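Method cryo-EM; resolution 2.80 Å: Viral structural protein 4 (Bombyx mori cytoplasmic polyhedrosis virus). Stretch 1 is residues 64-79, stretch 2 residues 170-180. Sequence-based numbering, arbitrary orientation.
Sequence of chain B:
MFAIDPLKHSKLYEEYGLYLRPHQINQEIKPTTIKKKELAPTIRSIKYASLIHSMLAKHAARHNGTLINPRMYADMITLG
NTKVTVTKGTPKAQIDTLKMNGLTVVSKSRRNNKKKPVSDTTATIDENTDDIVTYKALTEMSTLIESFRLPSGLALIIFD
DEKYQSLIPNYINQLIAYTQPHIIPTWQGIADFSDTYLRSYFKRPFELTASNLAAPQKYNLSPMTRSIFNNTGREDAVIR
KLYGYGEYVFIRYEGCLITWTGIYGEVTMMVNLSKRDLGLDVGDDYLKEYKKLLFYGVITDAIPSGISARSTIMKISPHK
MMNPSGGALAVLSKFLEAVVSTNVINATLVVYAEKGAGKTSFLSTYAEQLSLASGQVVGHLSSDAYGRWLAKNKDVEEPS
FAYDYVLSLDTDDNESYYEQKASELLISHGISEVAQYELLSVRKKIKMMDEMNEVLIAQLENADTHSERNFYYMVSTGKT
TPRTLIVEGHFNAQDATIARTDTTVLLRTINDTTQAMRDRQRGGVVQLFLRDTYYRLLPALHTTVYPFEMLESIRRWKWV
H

Stretch 1, residues 64-79: NGTLINPRMYADMITL
Stretch 2, residues 170-180: NYINQLIAYTQ

Stretch 1 opens as a loop, 64-69, and continues as a helix from Pro70, with Asn69 at the N-cap position and a wider pi-type turn at 75-79. Stretch 2 begins as a helix at Asn170 and ends in a loop that carries Thr179 and Gln180. The two helices cross almost at right angles (-87°), their axes 9.2 Å apart at closest. CA atoms pair as Gly65 with Asn170 (7.5 Å), Thr66 with Tyr171 (6.4 Å), Pro70 with Leu175 (5.7 Å) and Arg71 with Tyr178 (5.4 Å). The contact buries 631 Å², both sides summed.

Asn170 (chi1 m) points toward the loop but makes no close contact. Tyr171 is p; its ring leads away, and its CB lies 3.9 Å from Leu67 CD1. Leu67 is mt.

Gln174 (chi1 m, chi2 t, chi3 5°) reads the loop backbone with its amide. Its NE2 donates to Gly65 O at 3.0 Å. Its OE1 accepts a weak bond from Leu67 N, also 3.0 Å. Gly65 has phi/psi 74/15; positive phi favours glycine.

Leu175 (mt) is a knob among Pro70, Tyr73, Ala74 and Ile77. Its CD2 lies 3.7 Å from Tyr73 CB and 4.3 Å from Ala74 CB. Its CD1 lies 4.3 Å from Ile77 CD1. The branched, apolar end of Leu175 sits in the hole these four residues form, so the packing is hydrophobic.

Tyr178 (m, phi/psi -125/31) covers the start of the stretch 1 helix. Arg71 N lies over one ring face. Tyr178 CE2 is 3.8 Å from Pro70 CG, and Tyr178 CD1 is 3.9 Å from Arg71 CB. Tyr178 O lies 3.4 Å from Ala74 CB, and Tyr178 CB lies 4.0 Å from the same methyl.

Thr179 (m) is extended, phi/psi -149/145. Its OG1 donates back to Leu175 O at 2.9 Å and touches Ala74 CB at 3.3 Å. Its CG2 lies 3.6 Å from Thr78 OG1.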

# COMPACT_ATOMS: atom_id res chain seq x y z
N ASN B 64 -5.54 -27.15 -17.18
CA ASN B 64 -4.60 -26.27 -16.48
C ASN B 64 -3.99 -26.93 -15.23
O ASN B 64 -3.60 -26.25 -14.28
CB ASN B 64 -5.29 -24.94 -16.12
CG ASN B 64 -4.32 -23.80 -15.92
OD1 ASN B 64 -3.11 -23.96 -16.10
ND2 ASN B 64 -4.83 -22.65 -15.51
N GLY B 65 -3.90 -28.25 -15.21
CA GLY B 65 -3.40 -28.94 -14.04
C GLY B 65 -4.36 -29.00 -12.86
O GLY B 65 -3.92 -29.32 -11.75
N THR B 66 -5.64 -28.72 -13.07
CA THR B 66 -6.62 -28.70 -11.99
C THR B 66 -7.75 -29.68 -12.28
O THR B 66 -7.90 -30.18 -13.39
CB THR B 66 -7.22 -27.30 -11.79
OG1 THR B 66 -7.88 -26.89 -13.00
CG2 THR B 66 -6.16 -26.29 -11.43
N LEU B 67 -8.55 -29.95 -11.25
CA LEU B 67 -9.74 -30.77 -11.36
C LEU B 67 -10.98 -29.88 -11.26
O LEU B 67 -11.01 -28.92 -10.49
CB LEU B 67 -9.77 -31.84 -10.28
CG LEU B 67 -8.66 -32.88 -10.42
CD1 LEU B 67 -8.62 -33.79 -9.21
CD2 LEU B 67 -8.83 -33.68 -11.68
N ILE B 68 -12.00 -30.21 -12.05
CA ILE B 68 -13.09 -29.28 -12.29
C ILE B 68 -14.11 -29.27 -11.15
O ILE B 68 -14.81 -28.27 -10.94
CB ILE B 68 -13.72 -29.60 -13.66
CG1 ILE B 68 -12.64 -29.54 -14.73
CG2 ILE B 68 -14.80 -28.61 -14.08
CD1 ILE B 68 -12.01 -28.17 -14.85
N ASN B 69 -14.18 -30.32 -10.34
CA ASN B 69 -15.01 -30.29 -9.14
C ASN B 69 -14.37 -31.20 -8.12
O ASN B 69 -14.73 -32.38 -8.00
CB ASN B 69 -16.45 -30.72 -9.44
CG ASN B 69 -17.41 -30.35 -8.34
OD1 ASN B 69 -17.02 -29.83 -7.29
ND2 ASN B 69 -18.69 -30.59 -8.57
N PRO B 70 -13.41 -30.69 -7.34
CA PRO B 70 -12.67 -31.55 -6.41
C PRO B 70 -13.49 -32.08 -5.25
O PRO B 70 -13.13 -33.13 -4.71
CB PRO B 70 -11.52 -30.65 -5.93
CG PRO B 70 -12.01 -29.27 -6.14
CD PRO B 70 -12.87 -29.32 -7.36
N ARG B 71 -14.59 -31.42 -4.86
CA ARG B 71 -15.46 -32.01 -3.86
C ARG B 71 -16.19 -33.24 -4.41
O ARG B 71 -16.34 -34.24 -3.71
CB ARG B 71 -16.46 -30.98 -3.34
CG ARG B 71 -17.35 -31.50 -2.23
CD ARG B 71 -18.21 -30.45 -1.56
NE ARG B 71 -19.12 -29.79 -2.48
CZ ARG B 71 -19.18 -28.47 -2.64
NH1 ARG B 71 -20.04 -27.94 -3.51
NH2 ARG B 71 -18.43 -27.67 -1.90
N MET B 72 -16.59 -33.18 -5.68
CA MET B 72 -17.25 -34.32 -6.32
C MET B 72 -16.30 -35.50 -6.47
O MET B 72 -16.66 -36.64 -6.16
CB MET B 72 -17.78 -33.90 -7.68
CG MET B 72 -18.63 -34.93 -8.37
SD MET B 72 -20.23 -35.11 -7.59
CE MET B 72 -21.00 -33.59 -8.13
N TYR B 73 -15.07 -35.24 -6.95
CA TYR B 73 -14.05 -36.28 -7.05
C TYR B 73 -13.71 -36.86 -5.69
O TYR B 73 -13.52 -38.08 -5.55
CB TYR B 73 -12.78 -35.72 -7.70
CG TYR B 73 -12.78 -35.57 -9.20
CD1 TYR B 73 -12.56 -36.66 -10.03
CD2 TYR B 73 -12.93 -34.32 -9.80
CE1 TYR B 73 -12.54 -36.52 -11.40
CE2 TYR B 73 -12.91 -34.18 -11.16
CZ TYR B 73 -12.71 -35.28 -11.96
OH TYR B 73 -12.69 -35.13 -13.32
N ALA B 74 -13.62 -36.01 -4.66
CA ALA B 74 -13.32 -36.47 -3.32
C ALA B 74 -14.41 -37.37 -2.77
O ALA B 74 -14.12 -38.40 -2.16
CB ALA B 74 -13.10 -35.27 -2.40
N ASP B 75 -15.68 -37.02 -3.02
CA ASP B 75 -16.78 -37.86 -2.56
C ASP B 75 -16.80 -39.20 -3.29
O ASP B 75 -16.96 -40.25 -2.66
CB ASP B 75 -18.11 -37.14 -2.75
CG ASP B 75 -18.24 -35.94 -1.85
OD1 ASP B 75 -17.58 -35.91 -0.79
OD2 ASP B 75 -19.01 -35.02 -2.19
N MET B 76 -16.59 -39.18 -4.61
CA MET B 76 -16.62 -40.40 -5.41
C MET B 76 -15.50 -41.36 -5.04
O MET B 76 -15.70 -42.57 -5.02
CB MET B 76 -16.54 -40.05 -6.89
CG MET B 76 -17.76 -39.38 -7.42
SD MET B 76 -17.49 -38.67 -9.03
CE MET B 76 -17.24 -40.17 -9.92
N ILE B 77 -14.32 -40.83 -4.74
CA ILE B 77 -13.21 -41.73 -4.43
C ILE B 77 -13.23 -42.15 -2.96
O ILE B 77 -13.18 -43.34 -2.64
CB ILE B 77 -11.87 -41.09 -4.81
CG1 ILE B 77 -11.83 -40.81 -6.31
CG2 ILE B 77 -10.73 -42.00 -4.44
CD1 ILE B 77 -10.72 -39.90 -6.72
N THR B 78 -13.32 -41.18 -2.05
CA THR B 78 -13.13 -41.46 -0.64
C THR B 78 -14.41 -41.97 0.01
O THR B 78 -14.36 -42.90 0.83
CB THR B 78 -12.63 -40.20 0.06
OG1 THR B 78 -11.41 -39.77 -0.56
CG2 THR B 78 -12.35 -40.45 1.53
N LEU B 79 -15.56 -41.40 -0.33
CA LEU B 79 -16.80 -41.88 0.24
C LEU B 79 -17.42 -43.00 -0.58
O LEU B 79 -18.01 -43.92 -0.02
CB LEU B 79 -17.80 -40.73 0.37
CG LEU B 79 -17.38 -39.61 1.31
CD1 LEU B 79 -18.37 -38.48 1.21
CD2 LEU B 79 -17.30 -40.10 2.73
N ASN B 170 -0.18 -32.71 -7.64
CA ASN B 170 -1.01 -31.52 -7.45
C ASN B 170 -2.48 -31.88 -7.29
O ASN B 170 -3.17 -31.28 -6.45
CB ASN B 170 -0.83 -30.55 -8.61
CG ASN B 170 0.51 -29.86 -8.58
OD1 ASN B 170 0.99 -29.45 -7.53
ND2 ASN B 170 1.12 -29.71 -9.75
N TYR B 171 -2.97 -32.84 -8.06
CA TYR B 171 -4.39 -33.21 -7.99
C TYR B 171 -4.74 -33.88 -6.67
O TYR B 171 -5.85 -33.70 -6.16
CB TYR B 171 -4.77 -34.08 -9.19
CG TYR B 171 -3.89 -35.29 -9.44
CD1 TYR B 171 -4.14 -36.50 -8.80
CD2 TYR B 171 -2.82 -35.22 -10.32
CE1 TYR B 171 -3.34 -37.60 -9.02
CE2 TYR B 171 -2.02 -36.31 -10.54
CZ TYR B 171 -2.28 -37.50 -9.89
OH TYR B 171 -1.48 -38.59 -10.12
N ILE B 172 -3.79 -34.61 -6.07
CA ILE B 172 -4.03 -35.16 -4.74
C ILE B 172 -4.10 -34.04 -3.70
O ILE B 172 -4.95 -34.08 -2.79
CB ILE B 172 -2.95 -36.20 -4.40
CG1 ILE B 172 -2.99 -37.34 -5.41
CG2 ILE B 172 -3.14 -36.78 -3.01
CD1 ILE B 172 -4.31 -38.09 -5.43
N ASN B 173 -3.26 -33.02 -3.84
CA ASN B 173 -3.35 -31.84 -2.98
C ASN B 173 -4.67 -31.10 -3.16
O ASN B 173 -5.18 -30.51 -2.21
CB ASN B 173 -2.20 -30.88 -3.26
CG ASN B 173 -0.88 -31.37 -2.75
OD1 ASN B 173 -0.80 -31.92 -1.65
ND2 ASN B 173 0.17 -31.17 -3.52
N GLN B 174 -5.21 -31.11 -4.38
CA GLN B 174 -6.54 -30.54 -4.60
C GLN B 174 -7.62 -31.37 -3.92
O GLN B 174 -8.64 -30.82 -3.48
CB GLN B 174 -6.80 -30.44 -6.10
CG GLN B 174 -5.85 -29.51 -6.81
CD GLN B 174 -5.94 -29.59 -8.31
OE1 GLN B 174 -6.79 -30.27 -8.85
NE2 GLN B 174 -5.01 -28.94 -8.98
N LEU B 175 -7.41 -32.68 -3.81
CA LEU B 175 -8.39 -33.53 -3.14
C LEU B 175 -8.30 -33.48 -1.61
O LEU B 175 -9.28 -33.84 -0.96
CB LEU B 175 -8.23 -34.98 -3.58
CG LEU B 175 -8.53 -35.27 -5.04
CD1 LEU B 175 -8.21 -36.71 -5.32
CD2 LEU B 175 -9.97 -34.96 -5.34
N ILE B 176 -7.15 -33.10 -1.05
CA ILE B 176 -6.98 -33.08 0.41
C ILE B 176 -7.94 -32.11 1.08
O ILE B 176 -8.48 -32.39 2.15
CB ILE B 176 -5.51 -32.77 0.77
CG1 ILE B 176 -4.58 -33.91 0.38
CG2 ILE B 176 -5.31 -32.53 2.26
CD1 ILE B 176 -3.12 -33.54 0.44
N ALA B 177 -8.24 -30.99 0.42
CA ALA B 177 -9.07 -29.94 1.01
C ALA B 177 -10.53 -30.34 1.19
O ALA B 177 -11.26 -29.64 1.90
CB ALA B 177 -9.00 -28.68 0.16
N TYR B 178 -10.98 -31.43 0.57
CA TYR B 178 -12.38 -31.84 0.63
C TYR B 178 -12.50 -33.27 1.13
O TYR B 178 -13.43 -33.99 0.76
CB TYR B 178 -13.04 -31.68 -0.73
CG TYR B 178 -13.08 -30.25 -1.19
CD1 TYR B 178 -14.06 -29.38 -0.73
CD2 TYR B 178 -12.11 -29.75 -2.04
CE1 TYR B 178 -14.09 -28.07 -1.14
CE2 TYR B 178 -12.13 -28.44 -2.45
CZ TYR B 178 -13.12 -27.60 -2.00
OH TYR B 178 -13.15 -26.29 -2.41
N THR B 179 -11.57 -33.69 1.98
CA THR B 179 -11.44 -35.06 2.44
C THR B 179 -10.88 -34.99 3.85
O THR B 179 -10.13 -34.08 4.18
CB THR B 179 -10.51 -35.85 1.50
OG1 THR B 179 -11.03 -35.82 0.17
CG2 THR B 179 -10.36 -37.30 1.91
N GLN B 180 -11.30 -35.92 4.71
CA GLN B 180 -10.56 -36.19 5.92
C GLN B 180 -9.50 -37.24 5.62
O GLN B 180 -9.84 -38.42 5.48
CB GLN B 180 -11.47 -36.67 7.04
CG GLN B 180 -12.48 -35.66 7.55
CD GLN B 180 -11.83 -34.42 8.10
OE1 GLN B 180 -12.03 -33.32 7.59
NE2 GLN B 180 -11.01 -34.59 9.13